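PDB 3GMF: protein-disulfide isomerase from Novosphingobium aromaticivorans, which probably catalyses the exchange and rearrangement of disulfide bonds through a thioredoxin-like fold. Local coordinates for residues T71-P76 and R133-S138; V55-R60 and S77-L82; M65-I70 and F124-F129. All coordinates share one frame; numbering follows the deposited sequence. Where two conformers were deposited one is given.

Contact 1: residues T71-P76 and R133-S138; sequences TNCVPP and RGMDRS
Met135 reaches across to Cys73 and Val74 with its terminal methyl, and every touch between 71-76 and 133-138 is apolar. Its CE lies 3.8 Å from SG of Cys73 and, at the same 3.8 Å, from CG1 of Val74, so one methyl is shared between a sulfur and a valine branch. With CG anti to the backbone N (chi1 -174°) and chi2 also extended, the methionine spans the gap between backbones whose nearest CA atoms, those of Val74 and Met135, are 9.7 Å apart; the chain bends only at chi3, next to the methyl. Leu140 and Cys143 also touch Met135, and Leu82 of helix 76-88 lies against Val74.

The same sulfur carries the covalent tie. SG of Cys73 is disulfide-bonded to Cys143, so the end of helix 62-73 is stitched to helix 137-144 while the methionine methyl packs against the bridge. Cys73 was modelled in two conformers, and the sulfur contact belongs to the one described here.

No hydrogen bond crosses between the segments. On the 133-138 side, in the conformer given, OG of Ser138 donates to OD1 of Asp136 at 2.7 Å, coming in from above the carboxylate plane, 52° out of it. The same OD1 bonds Thr139 OG1, and Asp136 sits at the N-cap of helix 137-144. Two residues earlier, Gly134 has positive phi, a backbone shape at which a side chain would jam against the preceding carbonyl O.

Gly134 is the C' residue of a Schellman motif closing helix 126-131, so 133-138 is a short connection between two helices, running from Schellman end to N-cap beside the disulfide, consistent with the helical insertion of DsbA-like thioredoxin-fold proteins.

Contact 2: residues V55-R60 and S77-L82; sequences VRNFVR and SRFFTL
Val55 meets Phe79 and Phe80 where the third strand in sequence of the thioredoxin-fold sheet faces helix 76-88. Strand 55-57 and helix 77-82 run at 76° to each other, their axes 11.8 Å apart at closest, and the contact between them is made by side chains. The tight part is the valine fork. Its CG2 comes to 3.6 Å from CE1 of Phe80, and its CG1 reaches the edge of the Phe79 ring near the ring plane, 4.1 Å from CZ. The two phenylalanines also pack on each other: CD2 of Phe79 sits over the centre of one face of the Phe80 ring, 3.6 Å above its plane. His8 of the neighbouring strand stacks on Phe79.

Looser contact follows along the strand, where the Asn57 amide and the Phe79 ring are inclined by 67°. This buried amide oxygen accepts a hydrogen bond from Asn72 ND2. On the solvent side of the helix, in the conformers given, Thr81 OG1 donates to Arg78 O at 2.9 Å, while Arg78 NH1 makes only a weak bond to Thr81 OG1. Back in the interior, Asn57 OD1 approaches CE1 of Phe79 no closer than 4.1 Å.

Contact 3: residues M65-I70 and F124-F129; sequences MTVALI and FRFYDF
The backbones of 65-70 and 124-129 come closest at Val67 and Phe126, whose CA atoms are 8.4 Å apart, as the middle of helix 62-73 faces the start of helix 126-131. This is helix packing consistent with the helical domain inserted into the thioredoxin fold of DsbA-like proteins.

Phe126 carries the whole contact, with three residues of helix 62-73 around its ring. Val67 is nearest: CG2 lies 3.5 Å from CZ, and its side chain runs at about a right angle to that of the phenylalanine. Thr66 turns its methyl to the ring, CG2 standing anti to the backbone N at the ring edge, 3.8 Å from CD2. That rotation leaves OG1 to hydrogen-bond Pro62 O one turn earlier in the helix, so the threonine's polar and apolar branches are both used. CD1 of Ile70 adds a longer touch, 4.2 Å from CD2.

Phe124 CB rests 3.6 Å above one face of the Phe126 ring, offset toward the rim, and Trp93 meets Phe126 edge-to-face. A leucine in place of Phe126 would probably leave a gap beside Val67 and Thr66 and cost Trp93 one of its edge-to-face partners.

Ahead of the helix, Arg125 takes positive phi in the Schellman motif that ends helix 113-123 and also occupies the N-cap position of helix 126-131. Its side chain stays on the exposed side, where NH1 forms a salt bridge 3.0 Å from OD2 of Asp128.

Overall arrangement
The centre of contact 2 lies about 4 Å from that of the chain, and this contact joins sheet to helix through aromatic and valine side chains. The centres of contacts 1 and 3 lie farther out, about 15 and 12 Å from the chain's centre, and both contacts use helix 62-73: contact 3 its buried middle, contact 1 its partly exposed end. Their chemistry follows: contact 3 is built round a buried ring, whereas contact 1 sets a methionine methyl against valine and a disulfide sulfur. Val74 packs against the backbone N of Phe79 between contacts 1 and 2, and Leu82 packs on Ile70 between contacts 2 and 3.

Contact 1: residues T71-P76 and R133-S138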
loop_
_atom_site.group_PDB
_atom_site.type_symbol
_atom_site.label_atom_id
_atom_site.label_comp_id
_atom_site.label_asym_id
_atom_site.label_seq_id
_atom_site.Cartn_x
_atom_site.Cartn_y
_atom_site.Cartn_z
ATOM N N THR A 71 -3.071 7.551 -2.555
ATOM C CA THR A 71 -2.216 7.645 -1.349
ATOM C C THR A 71 -0.849 8.307 -1.629
ATOM O O THR A 71 -0.287 8.983 -0.754
ATOM C CB THR A 71 -2.048 6.269 -0.643
ATOM O OG1 THR A 71 -1.276 5.398 -1.483
ATOM C CG2 THR A 71 -3.413 5.632 -0.362
ATOM N N ASN A 72 -0.344 8.170 -2.854
ATOM C CA ASN A 72 0.933 8.791 -3.214
ATOM C C ASN A 72 0.850 10.243 -3.695
ATOM O O ASN A 72 1.900 10.867 -3.886
ATOM C CB ASN A 72 1.713 7.937 -4.219
ATOM C CG ASN A 72 2.313 6.692 -3.577
ATOM O OD1 ASN A 72 3.485 6.688 -3.189
ATOM N ND2 ASN A 72 1.505 5.634 -3.457
ATOM N N CYS A 73 -0.355 10.765 -3.826
ATOM C CA CYS A 73 -0.516 12.154 -4.342
ATOM C C CYS A 73 -0.630 13.124 -3.195
ATOM O O CYS A 73 -0.429 14.285 -3.421
ATOM C CB CYS A 73 -1.679 12.311 -5.346
ATOM S SG CYS A 73 -3.375 12.442 -4.676
ATOM N N VAL A 74 -0.894 12.665 -1.989
ATOM C CA VAL A 74 -0.957 13.518 -0.796
ATOM C C VAL A 74 0.447 13.798 -0.235
ATOM O O VAL A 74 1.379 13.040 -0.506
ATOM C CB VAL A 74 -1.896 12.927 0.309
ATOM C CG1 VAL A 74 -3.347 12.899 -0.152
ATOM C CG2 VAL A 74 -1.431 11.547 0.781
ATOM N N PRO A 75 0.616 14.907 0.524
ATOM C CA PRO A 75 1.885 15.148 1.224
ATOM C C PRO A 75 2.288 13.983 2.142
ATOM O O PRO A 75 1.408 13.321 2.696
ATOM C CB PRO A 75 1.594 16.410 2.062
ATOM C CG PRO A 75 0.104 16.547 2.075
ATOM C CD PRO A 75 -0.340 16.007 0.756
ATOM N N PRO A 76 3.608 13.717 2.278
ATOM C CA PRO A 76 4.159 12.671 3.159
ATOM C C PRO A 76 3.500 12.569 4.538
ATOM O O PRO A 76 3.215 11.463 4.999
ATOM C CB PRO A 76 5.629 13.070 3.294
ATOM C CG PRO A 76 5.942 13.737 2.006
ATOM C CD PRO A 76 4.678 14.414 1.535
ATOM N N ARG A 133 -13.156 12.427 3.178
ATOM C CA ARG A 133 -11.846 12.659 3.781
ATOM C C ARG A 133 -11.189 13.943 3.261
ATOM O O ARG A 133 -9.961 14.092 3.304
ATOM C CB ARG A 133 -10.939 11.452 3.544
ATOM C CG ARG A 133 -11.324 10.263 4.385
ATOM C CD ARG A 133 -10.696 8.972 3.894
ATOM N NE ARG A 133 -11.002 7.894 4.824
ATOM C CZ ARG A 133 -12.121 7.172 4.805
ATOM N NH1 ARG A 133 -13.058 7.383 3.879
ATOM N NH2 ARG A 133 -12.300 6.226 5.716
ATOM N N GLY A 134 -12.013 14.857 2.756
ATOM C CA GLY A 134 -11.560 16.203 2.427
ATOM C C GLY A 134 -11.091 16.458 1.006
ATOM O O GLY A 134 -10.935 17.615 0.614
ATOM N N MET A 135 -10.865 15.389 0.238
ATOM C CA MET A 135 -10.405 15.510 -1.147
ATOM C C MET A 135 -11.594 15.626 -2.104
ATOM O O MET A 135 -12.365 14.680 -2.257
ATOM C CB MET A 135 -9.515 14.311 -1.532
ATOM C CG MET A 135 -8.869 14.410 -2.917
ATOM S SD MET A 135 -7.790 13.028 -3.399
ATOM C CE MET A 135 -6.300 13.378 -2.463
ATOM N N ASP A 136 -11.728 16.779 -2.760
ATOM C CA ASP A 136 -12.834 17.003 -3.696
ATOM C C ASP A 136 -12.594 16.295 -5.031
ATOM O O ASP A 136 -11.539 15.682 -5.226
ATOM C CB ASP A 136 -13.123 18.507 -3.891
ATOM C CG ASP A 136 -11.897 19.309 -4.320
ATOM O OD1 ASP A 136 -11.158 18.879 -5.231
ATOM O OD2 ASP A 136 -11.679 20.402 -3.747
ATOM N N ARG A 137 -13.569 16.384 -5.934
ATOM C CA ARG A 137 -13.480 15.752 -7.247
ATOM C C ARG A 137 -12.314 16.275 -8.109
ATOM O O ARG A 137 -11.630 15.480 -8.749
ATOM C CB ARG A 137 -14.811 15.866 -8.001
ATOM C CG ARG A 137 -14.875 15.039 -9.287
ATOM C CD ARG A 137 -16.276 15.007 -9.867
ATOM N NE ARG A 137 -17.112 13.972 -9.257
ATOM C CZ ARG A 137 -17.219 12.724 -9.711
ATOM N NH1 ARG A 137 -16.536 12.335 -10.784
ATOM N NH2 ARG A 137 -18.007 11.858 -9.086
ATOM N N SER A 138 -12.085 17.589 -8.104
ATOM C CA SER A 138 -11.024 18.201 -8.909
ATOM C C SER A 138 -9.624 17.769 -8.466
ATOM O O SER A 138 -8.753 17.521 -9.302
ATOM C CB SER A 138 -11.141 19.733 -8.900
ATOM O OG SER A 138 -11.016 20.260 -7.588
#

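Contact 2: residues V55-R60 and S77-L82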
loop_
_atom_site.group_PDB
_atom_site.type_symbol
_atom_site.label_atom_id
_atom_site.label_comp_id
_atom_site.label_asym_id
_atom_site.label_seq_id
_atom_site.Cartn_x
_atom_site.Cartn_y
_atom_site.Cartn_z
ATOM N N VAL A 55 7.281 1.509 4.053
ATOM C CA VAL A 55 6.148 0.910 3.348
ATOM C C VAL A 55 6.382 1.078 1.869
ATOM O O VAL A 55 6.606 2.187 1.388
ATOM C CB VAL A 55 4.817 1.555 3.787
ATOM C CG1 VAL A 55 3.654 1.094 2.900
ATOM C CG2 VAL A 55 4.556 1.216 5.243
ATOM N N ARG A 56 6.388 -0.046 1.169
ATOM C CA ARG A 56 6.478 0.006 -0.278
ATOM C C ARG A 56 5.179 -0.470 -0.904
ATOM O O ARG A 56 4.613 -1.515 -0.535
ATOM C CB ARG A 56 7.669 -0.777 -0.808
ATOM C CG ARG A 56 9.018 -0.266 -0.316
ATOM C CD ARG A 56 10.098 -1.174 -0.832
ATOM N NE ARG A 56 11.408 -0.838 -0.292
ATOM C CZ ARG A 56 12.547 -1.370 -0.720
ATOM N NH1 ARG A 56 12.548 -2.249 -1.717
ATOM N NH2 ARG A 56 13.683 -1.011 -0.156
ATOM N N ASN A 57 4.690 0.342 -1.838
ATOM C CA ASN A 57 3.480 -0.004 -2.577
ATOM C C ASN A 57 3.834 -1.015 -3.651
ATOM O O ASN A 57 4.414 -0.685 -4.691
ATOM C CB ASN A 57 2.834 1.234 -3.190
ATOM C CG ASN A 57 2.422 2.245 -2.149
ATOM O OD1 ASN A 57 2.932 3.366 -2.113
ATOM N ND2 ASN A 57 1.501 1.861 -1.302
ATOM N N PHE A 58 3.483 -2.262 -3.379
ATOM C CA PHE A 58 3.712 -3.335 -4.333
ATOM C C PHE A 58 2.410 -3.447 -5.124
ATOM O O PHE A 58 1.446 -4.073 -4.665
ATOM C CB PHE A 58 4.007 -4.628 -3.589
ATOM C CG PHE A 58 4.395 -5.761 -4.487
ATOM C CD1 PHE A 58 5.677 -5.838 -5.007
ATOM C CD2 PHE A 58 3.461 -6.748 -4.823
ATOM C CE1 PHE A 58 6.035 -6.890 -5.851
ATOM C CE2 PHE A 58 3.802 -7.815 -5.656
ATOM C CZ PHE A 58 5.087 -7.887 -6.167
ATOM N N VAL A 59 2.398 -2.854 -6.322
ATOM C CA VAL A 59 1.133 -2.689 -7.049
ATOM C C VAL A 59 0.855 -3.899 -7.936
ATOM O O VAL A 59 1.632 -4.174 -8.856
ATOM C CB VAL A 59 1.174 -1.410 -7.901
ATOM C CG1 VAL A 59 -0.108 -1.304 -8.734
ATOM C CG2 VAL A 59 1.360 -0.158 -7.011
ATOM N N ARG A 60 -0.244 -4.610 -7.673
ATOM C CA ARG A 60 -0.485 -5.929 -8.295
ATOM C C ARG A 60 -1.457 -5.916 -9.472
ATOM O O ARG A 60 -1.485 -6.876 -10.275
ATOM C CB ARG A 60 -1.021 -6.934 -7.262
ATOM C CG ARG A 60 -0.088 -7.176 -6.039
ATOM C CD ARG A 60 -0.647 -8.265 -5.151
ATOM N NE ARG A 60 -2.027 -7.938 -4.766
ATOM C CZ ARG A 60 -2.974 -8.838 -4.540
ATOM N NH1 ARG A 60 -2.692 -10.131 -4.653
ATOM N NH2 ARG A 60 -4.214 -8.440 -4.225
ATOM N N SER A 77 3.209 13.714 5.159
ATOM C CA SER A 77 2.596 13.755 6.491
ATOM C C SER A 77 1.117 13.312 6.542
ATOM O O SER A 77 0.521 13.263 7.623
ATOM C CB SER A 77 2.750 15.160 7.089
ATOM O OG SER A 77 2.178 16.126 6.228
ATOM N N ARG A 78 0.546 13.017 5.371
ATOM C CA ARG A 78 -0.818 12.510 5.262
ATOM C C ARG A 78 -0.826 11.064 4.740
ATOM O O ARG A 78 -1.801 10.332 4.951
ATOM C CB ARG A 78 -1.676 13.446 4.390
ATOM C CG ARG A 78 -3.022 12.886 3.930
ATOM C CD ARG A 78 -4.209 13.787 4.272
ATOM N NE ARG A 78 -5.483 13.208 3.828
ATOM C CZ ARG A 78 -6.144 12.233 4.456
ATOM N NH1 ARG A 78 -5.664 11.689 5.570
ATOM N NH2 ARG A 78 -7.293 11.791 3.960
ATOM N N PHE A 79 0.263 10.645 4.080
ATOM C CA PHE A 79 0.343 9.261 3.526
ATOM C C PHE A 79 -0.131 8.207 4.488
ATOM O O PHE A 79 -0.994 7.393 4.135
ATOM C CB PHE A 79 1.763 8.867 3.072
ATOM C CG PHE A 79 1.866 7.412 2.639
ATOM C CD1 PHE A 79 1.428 7.023 1.372
ATOM C CD2 PHE A 79 2.356 6.431 3.516
ATOM C CE1 PHE A 79 1.494 5.677 0.971
ATOM C CE2 PHE A 79 2.427 5.077 3.119
ATOM C CZ PHE A 79 1.987 4.715 1.850
ATOM N N PHE A 80 0.469 8.179 5.679
ATOM C CA PHE A 80 0.269 7.047 6.580
ATOM C C PHE A 80 -1.152 6.922 7.091
ATOM O O PHE A 80 -1.655 5.804 7.205
ATOM C CB PHE A 80 1.314 7.017 7.704
ATOM C CG PHE A 80 2.607 6.389 7.286
ATOM C CD1 PHE A 80 2.746 5.001 7.292
ATOM C CD2 PHE A 80 3.674 7.169 6.846
ATOM C CE1 PHE A 80 3.927 4.404 6.888
ATOM C CE2 PHE A 80 4.879 6.566 6.430
ATOM C CZ PHE A 80 4.992 5.186 6.452
ATOM N N THR A 81 -1.809 8.055 7.368
ATOM C CA THR A 81 -3.217 8.019 7.771
ATOM C C THR A 81 -4.099 7.489 6.642
ATOM O O THR A 81 -4.977 6.668 6.872
ATOM C CB THR A 81 -3.756 9.381 8.275
ATOM O OG1 THR A 81 -3.240 10.450 7.471
ATOM C CG2 THR A 81 -3.357 9.591 9.720
ATOM N N LEU A 82 -3.832 7.936 5.425
ATOM C CA LEU A 82 -4.620 7.531 4.266
ATOM C C LEU A 82 -4.381 6.061 3.864
ATOM O O LEU A 82 -5.343 5.321 3.596
ATOM C CB LEU A 82 -4.325 8.469 3.102
ATOM C CG LEU A 82 -5.367 8.508 1.978
ATOM C CD1 LEU A 82 -6.807 8.599 2.527
ATOM C CD2 LEU A 82 -5.045 9.661 1.056
#

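Contact 3: residues M65-I70 and F124-F129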
loop_
_atom_site.group_PDB
_atom_site.type_symbol
_atom_site.label_atom_id
_atom_site.label_comp_id
_atom_site.label_asym_id
_atom_site.label_seq_id
_atom_site.Cartn_x
_atom_site.Cartn_y
_atom_site.Cartn_z
ATOM N N MET A 65 -3.424 -0.024 -8.254
ATOM C CA MET A 65 -2.775 1.158 -8.854
ATOM C C MET A 65 -3.589 2.424 -8.583
ATOM O O MET A 65 -3.024 3.462 -8.256
ATOM C CB MET A 65 -2.562 0.992 -10.369
ATOM C CG MET A 65 -1.784 2.186 -10.980
ATOM S SD MET A 65 -0.090 2.529 -10.323
ATOM C CE MET A 65 0.789 1.375 -11.386
ATOM N N THR A 66 -4.912 2.328 -8.757
ATOM C CA THR A 66 -5.799 3.489 -8.558
ATOM C C THR A 66 -5.719 3.986 -7.110
ATOM O O THR A 66 -5.574 5.181 -6.865
ATOM C CB THR A 66 -7.252 3.141 -8.951
ATOM O OG1 THR A 66 -7.291 2.677 -10.306
ATOM C CG2 THR A 66 -8.194 4.377 -8.800
ATOM N N VAL A 67 -5.798 3.060 -6.154
ATOM C CA VAL A 67 -5.630 3.431 -4.737
ATOM C C VAL A 67 -4.240 4.031 -4.446
ATOM O O VAL A 67 -4.118 5.049 -3.747
ATOM C CB VAL A 67 -5.899 2.241 -3.828
ATOM C CG1 VAL A 67 -5.704 2.661 -2.392
ATOM C CG2 VAL A 67 -7.326 1.757 -4.047
ATOM N N ALA A 68 -3.202 3.421 -5.018
ATOM C CA ALA A 68 -1.831 3.886 -4.814
ATOM C C ALA A 68 -1.589 5.267 -5.429
ATOM O O ALA A 68 -0.820 6.053 -4.889
ATOM C CB ALA A 68 -0.813 2.859 -5.332
ATOM N N LEU A 69 -2.272 5.585 -6.526
ATOM C CA LEU A 69 -2.187 6.960 -7.040
ATOM C C LEU A 69 -2.701 7.944 -6.005
ATOM O O LEU A 69 -2.045 8.959 -5.753
ATOM C CB LEU A 69 -2.921 7.124 -8.373
ATOM C CG LEU A 69 -2.208 6.452 -9.550
ATOM C CD1 LEU A 69 -3.237 6.220 -10.676
ATOM C CD2 LEU A 69 -0.946 7.235 -10.004
ATOM N N ILE A 70 -3.818 7.615 -5.365
ATOM C CA ILE A 70 -4.434 8.485 -4.361
ATOM C C ILE A 70 -3.499 8.660 -3.166
ATOM O O ILE A 70 -3.136 9.793 -2.830
ATOM C CB ILE A 70 -5.822 7.991 -3.914
ATOM C CG1 ILE A 70 -6.774 7.829 -5.119
ATOM C CG2 ILE A 70 -6.429 8.934 -2.869
ATOM C CD1 ILE A 70 -8.075 7.082 -4.791
ATOM N N PHE A 124 -15.646 1.694 -7.873
ATOM C CA PHE A 124 -15.272 1.476 -6.477
ATOM C C PHE A 124 -15.645 2.647 -5.573
ATOM O O PHE A 124 -15.379 2.623 -4.372
ATOM C CB PHE A 124 -13.789 1.095 -6.360
ATOM C CG PHE A 124 -13.506 -0.316 -6.804
ATOM C CD1 PHE A 124 -13.453 -1.341 -5.868
ATOM C CD2 PHE A 124 -13.328 -0.618 -8.164
ATOM C CE1 PHE A 124 -13.201 -2.669 -6.257
ATOM C CE2 PHE A 124 -13.094 -1.920 -8.567
ATOM C CZ PHE A 124 -13.023 -2.952 -7.614
ATOM N N ARG A 125 -16.303 3.644 -6.171
ATOM C CA ARG A 125 -16.839 4.795 -5.437
ATOM C C ARG A 125 -15.777 5.575 -4.662
ATOM O O ARG A 125 -15.981 5.975 -3.504
ATOM C CB ARG A 125 -18.001 4.367 -4.526
ATOM C CG ARG A 125 -19.278 3.988 -5.276
ATOM C CD ARG A 125 -20.313 3.348 -4.334
ATOM N NE ARG A 125 -20.382 4.010 -3.024
ATOM C CZ ARG A 125 -21.106 5.096 -2.743
ATOM N NH1 ARG A 125 -21.850 5.685 -3.676
ATOM N NH2 ARG A 125 -21.080 5.602 -1.516
ATOM N N PHE A 126 -14.630 5.785 -5.309
ATOM C CA PHE A 126 -13.510 6.466 -4.655
ATOM C C PHE A 126 -13.728 7.990 -4.520
ATOM O O PHE A 126 -13.142 8.642 -3.652
ATOM C CB PHE A 126 -12.209 6.145 -5.402
ATOM C CG PHE A 126 -11.711 4.738 -5.171
ATOM C CD1 PHE A 126 -12.064 4.029 -4.021
ATOM C CD2 PHE A 126 -10.844 4.136 -6.092
ATOM C CE1 PHE A 126 -11.574 2.720 -3.788
ATOM C CE2 PHE A 126 -10.349 2.849 -5.876
ATOM C CZ PHE A 126 -10.719 2.133 -4.717
ATOM N N TYR A 127 -14.562 8.548 -5.391
ATOM C CA TYR A 127 -14.935 9.960 -5.288
ATOM C C TYR A 127 -15.624 10.232 -3.950
ATOM O O TYR A 127 -15.206 11.137 -3.232
ATOM C CB TYR A 127 -15.790 10.395 -6.487
ATOM C CG TYR A 127 -15.107 10.165 -7.817
ATOM C CD1 TYR A 127 -14.143 11.055 -8.292
ATOM C CD2 TYR A 127 -15.414 9.044 -8.594
ATOM C CE1 TYR A 127 -13.493 10.836 -9.509
ATOM C CE2 TYR A 127 -14.776 8.819 -9.817
ATOM C CZ TYR A 127 -13.814 9.724 -10.264
ATOM O OH TYR A 127 -13.195 9.500 -11.476
ATOM N N ASP A 128 -16.627 9.415 -3.605
ATOM C CA ASP A 128 -17.315 9.498 -2.307
ATOM C C ASP A 128 -16.409 9.172 -1.113
ATOM O O ASP A 128 -16.427 9.889 -0.110
ATOM C CB ASP A 128 -18.568 8.599 -2.285
ATOM C CG ASP A 128 -19.716 9.151 -3.136
ATOM O OD1 ASP A 128 -19.590 10.256 -3.709
ATOM O OD2 ASP A 128 -20.757 8.465 -3.240
ATOM N N PHE A 129 -15.614 8.101 -1.226
ATOM C CA PHE A 129 -14.649 7.718 -0.195
ATOM C C PHE A 129 -13.685 8.871 0.154
ATOM O O PHE A 129 -13.425 9.151 1.330
ATOM C CB PHE A 129 -13.848 6.469 -0.648
ATOM C CG PHE A 129 -13.004 5.846 0.438
ATOM C CD1 PHE A 129 -13.533 4.861 1.268
ATOM C CD2 PHE A 129 -11.672 6.220 0.614
ATOM C CE1 PHE A 129 -12.759 4.275 2.268
ATOM C CE2 PHE A 129 -10.899 5.646 1.611
ATOM C CZ PHE A 129 -11.439 4.668 2.438
#